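Matching sites in solute Binding Protein, BlMnBP1 in complex with mannotriose from Bifidobacterium, a protein that binds manno-oligosaccharides such as mannotriose and probably delivers them, as the extracellular solute-binding component, to an ABC transporter (PDB 6FUV (chain A, 2.00 Å), residues I24-G29 and W82-I87), and in its relative sugar ABC transporter substrate-binding protein, BlMnBP1 from Bifidobacterium animalis (PDB 6I5R (chain B, 1.60 Å), residues I40-N45 and W98-I103). One frame, after least-squares fit of the local backbone (RMSD 0.26 Å); residues are numbered along the deposited sequences.

Structure 1 (6FUV).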
# COMPACT_ATOMS: atom_id res chain seq x y z
N ILE A 24 1.63 -26.09 4.35
CA ILE A 24 2.20 -24.78 4.61
C ILE A 24 1.12 -23.82 5.05
O ILE A 24 -0.03 -23.93 4.64
CB ILE A 24 2.94 -24.23 3.37
CG1 ILE A 24 1.98 -24.02 2.19
CG2 ILE A 24 4.12 -25.17 3.03
CD1 ILE A 24 2.60 -23.18 1.13
N THR A 25 1.53 -22.84 5.85
CA THR A 25 0.63 -21.85 6.43
C THR A 25 0.91 -20.47 5.86
O THR A 25 2.05 -20.02 5.89
CB THR A 25 0.76 -21.83 7.96
OG1 THR A 25 0.54 -23.13 8.47
CG2 THR A 25 -0.18 -20.89 8.57
N PHE A 26 -0.14 -19.79 5.40
CA PHE A 26 -0.05 -18.50 4.72
C PHE A 26 -0.75 -17.49 5.62
O PHE A 26 -1.95 -17.58 5.83
CB PHE A 26 -0.68 -18.54 3.33
CG PHE A 26 -0.58 -17.25 2.56
CD1 PHE A 26 0.39 -16.31 2.87
CD2 PHE A 26 -1.43 -17.00 1.53
CE1 PHE A 26 0.50 -15.15 2.17
CE2 PHE A 26 -1.34 -15.79 0.79
CZ PHE A 26 -0.40 -14.89 1.10
N PHE A 27 -0.00 -16.58 6.19
CA PHE A 27 -0.48 -15.60 7.17
C PHE A 27 -0.55 -14.25 6.46
O PHE A 27 0.45 -13.80 5.89
CB PHE A 27 0.46 -15.58 8.40
CG PHE A 27 0.08 -14.57 9.46
CD1 PHE A 27 -1.19 -14.56 10.00
CD2 PHE A 27 0.99 -13.66 9.95
CE1 PHE A 27 -1.55 -13.64 10.97
CE2 PHE A 27 0.64 -12.77 10.92
CZ PHE A 27 -0.64 -12.75 11.42
N ASN A 28 -1.74 -13.65 6.43
CA ASN A 28 -1.91 -12.37 5.79
C ASN A 28 -3.04 -11.59 6.42
O ASN A 28 -3.72 -12.09 7.31
CB ASN A 28 -2.19 -12.54 4.31
CG ASN A 28 -3.41 -13.36 4.05
OD1 ASN A 28 -4.55 -12.86 4.09
ND2 ASN A 28 -3.20 -14.61 3.74
N GLY A 29 -3.20 -10.33 5.98
CA GLY A 29 -4.16 -9.40 6.52
C GLY A 29 -5.48 -9.33 5.80
O GLY A 29 -6.36 -8.53 6.13
N TRP A 82 4.00 -20.27 10.80
CA TRP A 82 3.78 -19.65 9.51
C TRP A 82 4.93 -20.02 8.60
O TRP A 82 6.04 -20.26 9.08
CB TRP A 82 3.70 -18.12 9.62
CG TRP A 82 4.91 -17.52 10.07
CD1 TRP A 82 5.37 -17.49 11.34
CD2 TRP A 82 5.88 -16.86 9.26
NE1 TRP A 82 6.58 -16.84 11.39
CE2 TRP A 82 6.92 -16.45 10.13
CE3 TRP A 82 5.98 -16.58 7.89
CZ2 TRP A 82 8.06 -15.78 9.68
CZ3 TRP A 82 7.09 -15.89 7.44
CH2 TRP A 82 8.14 -15.48 8.35
N ASP A 83 4.64 -20.12 7.30
CA ASP A 83 5.66 -20.31 6.28
C ASP A 83 5.72 -19.18 5.27
O ASP A 83 6.81 -18.81 4.85
CB ASP A 83 5.39 -21.62 5.56
CG ASP A 83 5.33 -22.79 6.51
OD1 ASP A 83 6.36 -23.10 7.08
OD2 ASP A 83 4.22 -23.36 6.73
N ILE A 84 4.58 -18.59 4.92
CA ILE A 84 4.51 -17.35 4.17
C ILE A 84 3.78 -16.32 5.03
O ILE A 84 2.72 -16.60 5.61
CB ILE A 84 3.76 -17.56 2.84
CG1 ILE A 84 4.35 -18.67 2.00
CG2 ILE A 84 3.80 -16.32 2.04
CD1 ILE A 84 3.35 -19.33 1.03
N MET A 85 4.33 -15.12 5.12
CA MET A 85 3.57 -13.98 5.62
C MET A 85 3.73 -12.82 4.66
O MET A 85 4.64 -12.80 3.83
CB MET A 85 4.01 -13.56 7.01
CG MET A 85 5.35 -12.90 7.21
SD MET A 85 5.36 -11.98 8.77
CE MET A 85 5.40 -13.40 9.88
N MET A 86 2.88 -11.82 4.84
CA MET A 86 3.10 -10.51 4.24
C MET A 86 4.11 -9.75 5.08
O MET A 86 3.89 -9.51 6.26
CB MET A 86 1.80 -9.72 4.16
CG MET A 86 0.75 -10.38 3.32
SD MET A 86 1.33 -10.87 1.69
CE MET A 86 -0.33 -11.34 1.00
N ILE A 87 5.22 -9.36 4.45
CA ILE A 87 6.34 -8.80 5.19
C ILE A 87 5.87 -7.51 5.85
O ILE A 87 5.36 -6.63 5.16
CB ILE A 87 7.54 -8.54 4.27
CG1 ILE A 87 8.03 -9.83 3.68
CG2 ILE A 87 8.62 -7.82 5.05
CD1 ILE A 87 9.20 -9.65 2.72
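The carbonyl oxygen of Thr25 is gripped by two backbone donors: Ile84 N at 3.1 Å, nearly straight at 175°, and Asp83 N. Asp83 OD2 accepts Thr25 N at 2.9 Å with its anti lone pair, while its OD1 is held by Ser313. These bonds join parallel strands 22-28 and 84-86 in the sheet of one lobe of a periplasmic-binding-protein-type fold. Next along, Phe27 N reaches Ile84 O at 2.8 Å. Phe27 CB lies 4.3 Å from Trp82 CB, and CG, anti to the backbone N (chi1 178°), carries the ring to Arg74, outside the strand pair, for a cation-pi contact. Phe26 CD1 meets Ile84 CG2 at 3.5 Å. Met86 is bent at chi2 but extended at chi3 (-171°), bringing CE to 3.6 Å from Phe26 CZ. Gly29 lines the glycan pocket and touches a bound mannose unit.

Structure 2 (6I5R). With BMA (beta-D-mannopyranose), chain C.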
# COMPACT_ATOMS: atom_id res chain seq x y z
N ILE B 40 1.53 -25.80 4.21
CA ILE B 40 2.13 -24.52 4.53
C ILE B 40 1.05 -23.61 5.08
O ILE B 40 -0.12 -23.70 4.71
CB ILE B 40 2.81 -23.91 3.29
CG1 ILE B 40 1.82 -23.73 2.15
CG2 ILE B 40 3.97 -24.86 2.85
CD1 ILE B 40 2.39 -23.00 0.91
N THR B 41 1.47 -22.73 6.00
CA THR B 41 0.61 -21.77 6.66
C THR B 41 0.94 -20.41 6.07
O THR B 41 2.10 -19.99 6.07
CB THR B 41 0.81 -21.80 8.18
OG1 THR B 41 0.31 -23.04 8.68
CG2 THR B 41 0.02 -20.67 8.85
N PHE B 42 -0.09 -19.75 5.55
CA PHE B 42 0.01 -18.48 4.82
C PHE B 42 -0.71 -17.43 5.65
O PHE B 42 -1.92 -17.49 5.80
CB PHE B 42 -0.62 -18.67 3.44
CG PHE B 42 -0.87 -17.38 2.67
CD1 PHE B 42 -0.09 -16.27 2.86
CD2 PHE B 42 -1.89 -17.32 1.72
CE1 PHE B 42 -0.32 -15.13 2.14
CE2 PHE B 42 -2.13 -16.17 0.99
CZ PHE B 42 -1.34 -15.07 1.21
N MET B 43 0.06 -16.52 6.27
CA MET B 43 -0.51 -15.45 7.09
C MET B 43 -0.71 -14.22 6.21
O MET B 43 0.21 -13.79 5.51
CB MET B 43 0.41 -15.10 8.25
CG MET B 43 0.66 -16.18 9.29
SD MET B 43 1.84 -15.52 10.51
CE MET B 43 1.03 -14.03 11.02
N ASN B 44 -1.91 -13.64 6.23
CA ASN B 44 -2.08 -12.37 5.51
C ASN B 44 -3.12 -11.50 6.20
O ASN B 44 -3.73 -11.88 7.20
CB ASN B 44 -2.42 -12.60 4.02
CG ASN B 44 -3.79 -13.16 3.81
OD1 ASN B 44 -4.78 -12.45 3.87
ND2 ASN B 44 -3.86 -14.45 3.57
N ASN B 45 -3.31 -10.30 5.65
CA ASN B 45 -4.13 -9.27 6.29
C ASN B 45 -5.57 -9.25 5.79
O ASN B 45 -6.37 -8.46 6.30
CB ASN B 45 -3.53 -7.90 6.04
CG ASN B 45 -3.44 -7.59 4.56
OD1 ASN B 45 -2.93 -8.37 3.78
ND2 ASN B 45 -3.96 -6.44 4.17
N TRP B 98 4.78 -20.46 10.88
CA TRP B 98 4.23 -19.84 9.68
C TRP B 98 5.20 -20.19 8.57
O TRP B 98 6.37 -20.45 8.83
CB TRP B 98 4.08 -18.31 9.83
CG TRP B 98 5.37 -17.65 10.14
CD1 TRP B 98 5.98 -17.55 11.37
CD2 TRP B 98 6.25 -17.00 9.21
NE1 TRP B 98 7.18 -16.88 11.25
CE2 TRP B 98 7.37 -16.54 9.94
CE3 TRP B 98 6.20 -16.76 7.84
CZ2 TRP B 98 8.42 -15.87 9.34
CZ3 TRP B 98 7.24 -16.08 7.25
CH2 TRP B 98 8.34 -15.64 8.00
N ASP B 99 4.72 -20.21 7.36
CA ASP B 99 5.56 -20.51 6.21
C ASP B 99 5.68 -19.35 5.25
O ASP B 99 6.78 -19.10 4.74
CB ASP B 99 5.00 -21.73 5.49
CG ASP B 99 5.04 -22.98 6.37
OD1 ASP B 99 6.16 -23.52 6.57
OD2 ASP B 99 3.98 -23.38 6.89
N ILE B 100 4.58 -18.67 4.99
CA ILE B 100 4.54 -17.42 4.24
C ILE B 100 3.79 -16.40 5.07
O ILE B 100 2.72 -16.72 5.60
CB ILE B 100 3.82 -17.57 2.89
CG1 ILE B 100 4.48 -18.58 1.99
CG2 ILE B 100 3.73 -16.19 2.19
CD1 ILE B 100 3.50 -19.08 0.95
N MET B 101 4.30 -15.17 5.14
CA MET B 101 3.52 -14.04 5.64
C MET B 101 3.72 -12.85 4.72
O MET B 101 4.64 -12.81 3.89
CB MET B 101 3.90 -13.63 7.08
CG MET B 101 5.26 -13.04 7.22
SD MET B 101 5.50 -12.12 8.77
CE MET B 101 5.27 -13.48 9.96
N MET B 102 2.83 -11.86 4.85
CA MET B 102 3.08 -10.57 4.21
C MET B 102 4.05 -9.82 5.12
O MET B 102 3.80 -9.67 6.33
CB MET B 102 1.78 -9.80 3.98
CG MET B 102 0.70 -10.61 3.32
SD MET B 102 1.16 -11.63 1.89
CE MET B 102 1.51 -10.40 0.61
N ILE B 103 5.16 -9.37 4.55
CA ILE B 103 6.25 -8.79 5.33
C ILE B 103 5.77 -7.54 6.06
O ILE B 103 5.26 -6.60 5.43
CB ILE B 103 7.44 -8.45 4.43
CG1 ILE B 103 7.97 -9.72 3.79
CG2 ILE B 103 8.49 -7.72 5.23
CD1 ILE B 103 8.91 -9.51 2.66
C1 BMA C . -5.93 -3.41 4.76
C2 BMA C . -4.70 -3.02 5.63
C3 BMA C . -3.80 -2.15 4.80
C4 BMA C . -3.56 -2.74 3.42
C5 BMA C . -4.88 -3.03 2.71
C6 BMA C . -4.66 -3.69 1.36
O2 BMA C . -3.90 -4.17 5.92
O3 BMA C . -2.54 -1.91 5.43
O4 BMA C . -2.84 -1.79 2.67
O5 BMA C . -5.62 -3.95 3.53
O6 BMA C . -4.04 -4.98 1.52
O HOH W 1 1.47 -25.35 8.05
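Two backbone donors converge on the carbonyl oxygen of Thr41: Ile100 N at 3.0 Å, close to straight at 172°, and Asp99 N. Asp99 OD2 accepts Thr41 N at 2.7 Å with its anti lone pair; a modelled water sits on Thr41 OG1. Further along, Met43 N reaches Ile100 O at 2.8 Å. Met43 CG is anti to the carbonyl carbon (chi1 -64°), which carries SD to 3.6 Å from Trp98 CB; beyond the strand pair, the side chain also touches Arg90. Phe42 CD1 meets Ile100 CG2 at 3.9 Å. Met102 is bent at chi2 and again at chi3 (-69°), and its SD stands 3.8 Å from Phe42 CE1. Asn45 lines the glycan pocket: its ND2 donates to O2 and O6 of one mannose unit, at 2.9 and 3.0 Å. Asp320 OD1 is also hydrogen-bonded to this sugar.

What differs
Both sites keep the same parallel pairing, with CA atoms coinciding within the error: Thr25(A) O and Thr41(B) O each take two backbone donors, and Asp83(A) and Asp99(B) each accept the threonine N-H. The side chains of Trp82(A), Ile84(A) and Met85(A) also match those of Trp98(B), Ile100(B) and Met101(B) in place.

At Phe27(A) against Met43(B) the CB atoms coincide, but chi1 is 178° against -64°, so the side chains leave in different directions. CG, CD1, CE1 and CZ of Phe27(A) have no counterpart in Met43(B), nor CG and SD of Met43(B) in Phe27(A); CE2 of Phe27(A) and CE of Met43(B) nevertheless lie 1.3 Å apart after superposition. A flat ring is thus exchanged for a flexible thioether, while contact with Trp82(A) or Trp98(B) persists.

Met86(A) and Met102(B) differ at chi3, -171° against -69°, which sets their CE atoms 2.1 Å apart after superposition; Met102(B) leaves the place of Met86(A) CE, yet both still touch the phenylalanine, Phe26(A) or Phe42(B).

A mannose unit of a bound glycan lies here in both structures. Gly29(A) has no side chain to match the amide of Asn45(B), whose ND2 donates to two sugar oxygens; these side-chain bonds, impossible for Gly29(A), may contribute to different sugar recognition.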